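PDB 3HOL: TbpB from Actinobacillus pleuropneumoniae, which probably serves as the surface lipoprotein of the bacterial transferrin receptor, capturing host transferrin so that its iron can be acquired. Local coordinates for residues V32-I46 / W126-E138. Residues are numbered along the deposited sequence; the frame is centred on the assembly and turned at random.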
# COMPACT_ATOMS: atom_id res chain seq x y z
N VAL A 32 -0.23 17.22 -9.54
CA VAL A 32 -0.17 17.73 -10.89
C VAL A 32 -0.02 19.25 -10.90
O VAL A 32 -0.54 19.95 -10.00
CB VAL A 32 -1.40 17.30 -11.75
CG1 VAL A 32 -2.67 18.12 -11.45
CG2 VAL A 32 -1.07 17.38 -13.24
N LYS A 33 0.70 19.74 -11.92
CA LYS A 33 0.78 21.17 -12.22
C LYS A 33 -0.49 21.71 -12.88
O LYS A 33 -1.12 21.05 -13.74
CB LYS A 33 1.97 21.44 -13.12
CG LYS A 33 2.30 22.90 -13.25
CD LYS A 33 3.69 23.14 -13.91
CE LYS A 33 3.92 22.28 -15.14
NZ LYS A 33 2.70 22.11 -15.97
N VAL A 34 -0.90 22.91 -12.44
CA VAL A 34 -2.06 23.57 -13.02
C VAL A 34 -1.61 23.95 -14.48
O VAL A 34 -0.56 24.56 -14.65
CB VAL A 34 -2.44 24.81 -12.15
CG1 VAL A 34 -3.50 25.68 -12.83
CG2 VAL A 34 -2.91 24.37 -10.76
N PRO A 35 -2.38 23.53 -15.50
CA PRO A 35 -2.02 23.84 -16.89
C PRO A 35 -2.11 25.34 -17.21
O PRO A 35 -2.98 26.04 -16.70
CB PRO A 35 -3.11 23.13 -17.70
CG PRO A 35 -3.44 21.94 -16.84
CD PRO A 35 -3.47 22.53 -15.44
N VAL A 36 -1.23 25.77 -18.09
CA VAL A 36 -1.19 27.14 -18.59
C VAL A 36 -1.08 27.08 -20.13
O VAL A 36 -0.24 26.36 -20.67
CB VAL A 36 0.03 27.88 -17.97
CG1 VAL A 36 0.29 29.23 -18.69
CG2 VAL A 36 -0.19 28.07 -16.43
N SER A 37 -1.97 27.76 -20.82
CA SER A 37 -1.98 27.76 -22.28
C SER A 37 -1.42 29.10 -22.78
O SER A 37 -0.91 29.88 -21.99
CB SER A 37 -3.39 27.52 -22.81
OG SER A 37 -4.28 28.56 -22.44
N SER A 38 -1.50 29.33 -24.10
CA SER A 38 -1.00 30.58 -24.71
C SER A 38 -1.68 30.77 -26.04
O SER A 38 -2.34 29.85 -26.54
CB SER A 38 0.51 30.48 -24.94
OG SER A 38 0.75 29.51 -25.94
N PHE A 39 -1.49 31.95 -26.64
CA PHE A 39 -2.06 32.25 -27.97
C PHE A 39 -1.65 31.21 -29.02
O PHE A 39 -2.45 30.86 -29.91
CB PHE A 39 -1.69 33.69 -28.44
CG PHE A 39 -1.42 33.80 -29.93
CD1 PHE A 39 -2.47 34.00 -30.84
CD2 PHE A 39 -0.10 33.68 -30.42
CE1 PHE A 39 -2.22 34.07 -32.24
CE2 PHE A 39 0.17 33.76 -31.81
CZ PHE A 39 -0.90 33.96 -32.72
N GLU A 40 -0.41 30.74 -28.94
CA GLU A 40 0.12 29.76 -29.87
C GLU A 40 -0.38 28.30 -29.65
O GLU A 40 -0.57 27.56 -30.64
CB GLU A 40 1.65 29.78 -29.84
CG GLU A 40 2.23 28.36 -29.96
CD GLU A 40 3.74 28.31 -29.88
OE1 GLU A 40 4.30 28.73 -28.84
OE2 GLU A 40 4.36 27.84 -30.86
N ASN A 41 -0.56 27.91 -28.38
CA ASN A 41 -1.13 26.61 -27.96
C ASN A 41 -2.26 26.92 -27.04
O ASN A 41 -2.03 27.03 -25.83
CB ASN A 41 -0.16 25.78 -27.12
CG ASN A 41 0.96 25.19 -27.90
OD1 ASN A 41 2.11 25.23 -27.44
ND2 ASN A 41 0.66 24.58 -29.06
N LYS A 42 -3.46 27.07 -27.58
CA LYS A 42 -4.58 27.60 -26.83
C LYS A 42 -5.26 26.60 -25.91
O LYS A 42 -5.95 27.00 -25.00
CB LYS A 42 -5.61 28.17 -27.79
CG LYS A 42 -5.07 29.25 -28.71
CD LYS A 42 -6.23 29.96 -29.31
CE LYS A 42 -5.80 31.00 -30.33
NZ LYS A 42 -7.00 31.83 -30.55
N LYS A 43 -5.12 25.31 -26.20
CA LYS A 43 -5.65 24.24 -25.31
C LYS A 43 -4.48 23.45 -24.71
O LYS A 43 -3.63 22.92 -25.45
CB LYS A 43 -6.64 23.35 -26.07
CG LYS A 43 -7.62 22.56 -25.22
CD LYS A 43 -8.67 21.84 -26.10
CE LYS A 43 -9.31 20.66 -25.38
NZ LYS A 43 -8.35 19.54 -25.32
N VAL A 44 -4.38 23.43 -23.39
CA VAL A 44 -3.36 22.64 -22.72
C VAL A 44 -4.06 21.82 -21.61
O VAL A 44 -4.74 22.38 -20.71
CB VAL A 44 -2.21 23.51 -22.14
CG1 VAL A 44 -1.25 22.70 -21.22
CG2 VAL A 44 -1.40 24.19 -23.29
N ASP A 45 -3.91 20.50 -21.71
CA ASP A 45 -4.72 19.56 -20.91
C ASP A 45 -3.98 19.16 -19.65
O ASP A 45 -2.79 19.44 -19.51
CB ASP A 45 -5.02 18.30 -21.75
CG ASP A 45 -6.06 18.57 -22.85
OD1 ASP A 45 -6.84 19.52 -22.76
OD2 ASP A 45 -6.05 17.82 -23.82
N ILE A 46 -4.67 18.48 -18.74
CA ILE A 46 -4.00 17.83 -17.61
C ILE A 46 -2.96 16.88 -18.18
O ILE A 46 -3.29 16.06 -19.05
CB ILE A 46 -5.02 17.07 -16.73
CG1 ILE A 46 -6.15 18.01 -16.25
CG2 ILE A 46 -4.35 16.38 -15.52
CD1 ILE A 46 -5.66 19.09 -15.28
N TRP A 126 -12.99 18.15 -1.38
CA TRP A 126 -12.33 17.80 -2.63
C TRP A 126 -11.80 19.13 -3.20
O TRP A 126 -12.18 20.20 -2.71
CB TRP A 126 -13.27 17.06 -3.58
CG TRP A 126 -14.52 17.84 -4.11
CD1 TRP A 126 -15.67 18.17 -3.40
CD2 TRP A 126 -14.73 18.30 -5.45
NE1 TRP A 126 -16.56 18.84 -4.23
CE2 TRP A 126 -16.00 18.93 -5.48
CE3 TRP A 126 -13.96 18.27 -6.62
CZ2 TRP A 126 -16.51 19.52 -6.63
CZ3 TRP A 126 -14.47 18.85 -7.78
CH2 TRP A 126 -15.75 19.48 -7.77
N ASP A 127 -10.88 19.03 -4.16
CA ASP A 127 -10.23 20.15 -4.79
C ASP A 127 -9.97 19.72 -6.24
O ASP A 127 -10.08 18.53 -6.55
CB ASP A 127 -8.89 20.44 -4.07
CG ASP A 127 -9.11 21.19 -2.76
OD1 ASP A 127 -9.47 22.37 -2.85
OD2 ASP A 127 -8.90 20.59 -1.67
N PHE A 128 -9.59 20.67 -7.10
CA PHE A 128 -9.45 20.38 -8.52
C PHE A 128 -8.63 21.45 -9.18
O PHE A 128 -8.49 22.57 -8.65
CB PHE A 128 -10.82 20.32 -9.26
CG PHE A 128 -11.63 21.63 -9.20
CD1 PHE A 128 -11.45 22.64 -10.15
CD2 PHE A 128 -12.59 21.82 -8.21
CE1 PHE A 128 -12.19 23.84 -10.07
CE2 PHE A 128 -13.32 23.01 -8.13
CZ PHE A 128 -13.11 24.02 -9.08
N THR A 129 -8.13 21.09 -10.37
CA THR A 129 -7.70 22.12 -11.33
C THR A 129 -8.32 21.79 -12.68
O THR A 129 -8.40 20.61 -13.05
CB THR A 129 -6.14 22.30 -11.45
OG1 THR A 129 -5.85 23.23 -12.50
CG2 THR A 129 -5.38 20.94 -11.75
N SER A 130 -8.83 22.80 -13.38
CA SER A 130 -9.25 22.52 -14.77
C SER A 130 -8.03 22.54 -15.70
O SER A 130 -6.90 22.76 -15.27
CB SER A 130 -10.32 23.51 -15.25
OG SER A 130 -9.68 24.74 -15.59
N ASN A 131 -8.24 22.22 -16.98
CA ASN A 131 -7.21 22.49 -17.96
C ASN A 131 -7.28 23.97 -18.36
O ASN A 131 -8.12 24.71 -17.79
CB ASN A 131 -7.37 21.56 -19.18
CG ASN A 131 -8.63 21.82 -19.96
OD1 ASN A 131 -9.58 22.43 -19.48
ND2 ASN A 131 -8.65 21.33 -21.20
N ALA A 132 -6.43 24.38 -19.31
CA ALA A 132 -6.40 25.76 -19.82
C ALA A 132 -6.88 25.77 -21.27
O ALA A 132 -6.32 25.07 -22.13
CB ALA A 132 -4.98 26.37 -19.72
N ASN A 133 -7.92 26.55 -21.55
CA ASN A 133 -8.49 26.59 -22.92
C ASN A 133 -8.85 28.00 -23.30
O ASN A 133 -9.87 28.53 -22.85
CB ASN A 133 -9.74 25.73 -23.07
CG ASN A 133 -10.06 25.40 -24.54
OD1 ASN A 133 -9.69 26.15 -25.43
ND2 ASN A 133 -10.80 24.28 -24.77
N LEU A 134 -8.00 28.57 -24.15
CA LEU A 134 -8.16 29.94 -24.64
C LEU A 134 -9.03 30.05 -25.88
O LEU A 134 -9.34 31.17 -26.33
CB LEU A 134 -6.80 30.54 -24.96
CG LEU A 134 -6.14 31.39 -23.88
CD1 LEU A 134 -4.68 31.65 -24.26
CD2 LEU A 134 -6.88 32.70 -23.66
N ASN A 135 -9.41 28.91 -26.45
CA ASN A 135 -10.23 28.91 -27.66
C ASN A 135 -11.57 29.62 -27.51
O ASN A 135 -12.38 29.27 -26.65
CB ASN A 135 -10.43 27.49 -28.17
CG ASN A 135 -9.15 26.89 -28.69
OD1 ASN A 135 -8.49 27.45 -29.56
ND2 ASN A 135 -8.77 25.75 -28.13
N ASN A 136 -11.79 30.64 -28.35
CA ASN A 136 -13.05 31.38 -28.36
C ASN A 136 -14.28 30.50 -28.44
O ASN A 136 -15.30 30.81 -27.85
CB ASN A 136 -13.10 32.40 -29.51
CG ASN A 136 -12.63 33.80 -29.08
OD1 ASN A 136 -12.27 34.03 -27.91
ND2 ASN A 136 -12.63 34.75 -30.03
N GLU A 137 -14.15 29.39 -29.16
CA GLU A 137 -15.24 28.45 -29.35
C GLU A 137 -15.67 27.83 -28.01
O GLU A 137 -16.86 27.61 -27.79
CB GLU A 137 -14.80 27.35 -30.33
CG GLU A 137 -15.92 26.55 -30.98
CD GLU A 137 -16.66 25.62 -30.01
OE1 GLU A 137 -16.01 25.05 -29.08
OE2 GLU A 137 -17.90 25.47 -30.17
N GLU A 138 -14.69 27.56 -27.13
CA GLU A 138 -14.97 26.86 -25.87
C GLU A 138 -15.96 27.60 -24.98
O GLU A 138 -16.74 26.97 -24.27
CB GLU A 138 -13.67 26.56 -25.12
CG GLU A 138 -13.84 25.72 -23.83
CD GLU A 138 -14.39 24.31 -24.08
OE1 GLU A 138 -14.44 23.84 -25.24
OE2 GLU A 138 -14.79 23.65 -23.10
O HOH W 1 -9.91 30.78 -30.50
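V44 and A132 form an antiparallel hydrogen-bonded pair, V44 N to A132 O at 2.8 Å and A132 N to V44 O at 3.0 Å, and the ladder runs on through L134 N to K42 O, a nearly straight bond of 2.7 Å. On the face of K43 and N133, the lysine's methylenes cover the N133 amide, with CD 3.5 Å from ND2, and the chain is long enough for NZ to get back to D45 on its own segment. There it makes a salt bridge to D45 OD1, which also accepts from N131 ND2 (3.0 Å), in the amide plane of N131; the shared oxygen ties the two segments together. N131 OD1 turns to R140. A132 packs on the other face, its small methyl fitting 3.5 Å from S37 N and close to P35 CB. L134 continues this side, its CD1 resting on the S38 backbone. N133 OD1 accepts from N135 N, closing an Asx turn just past the strand, while N135 OD1 lies beside K42 CD. Earlier along strand 119-133, T129 points its CG2 between V32 CG1 and I46 CD1; chi1 of 175° lays OG1 against V34 CG1 (3.4 Å), its polar need met by S130 O. The short strand 43-44 thus extends the N-lobe barrel sheet at the end of strand 119-133, while V32, within strand 29-33 of the neighbouring five-stranded sheet, and I46 both rest on F258 of strand 257-265.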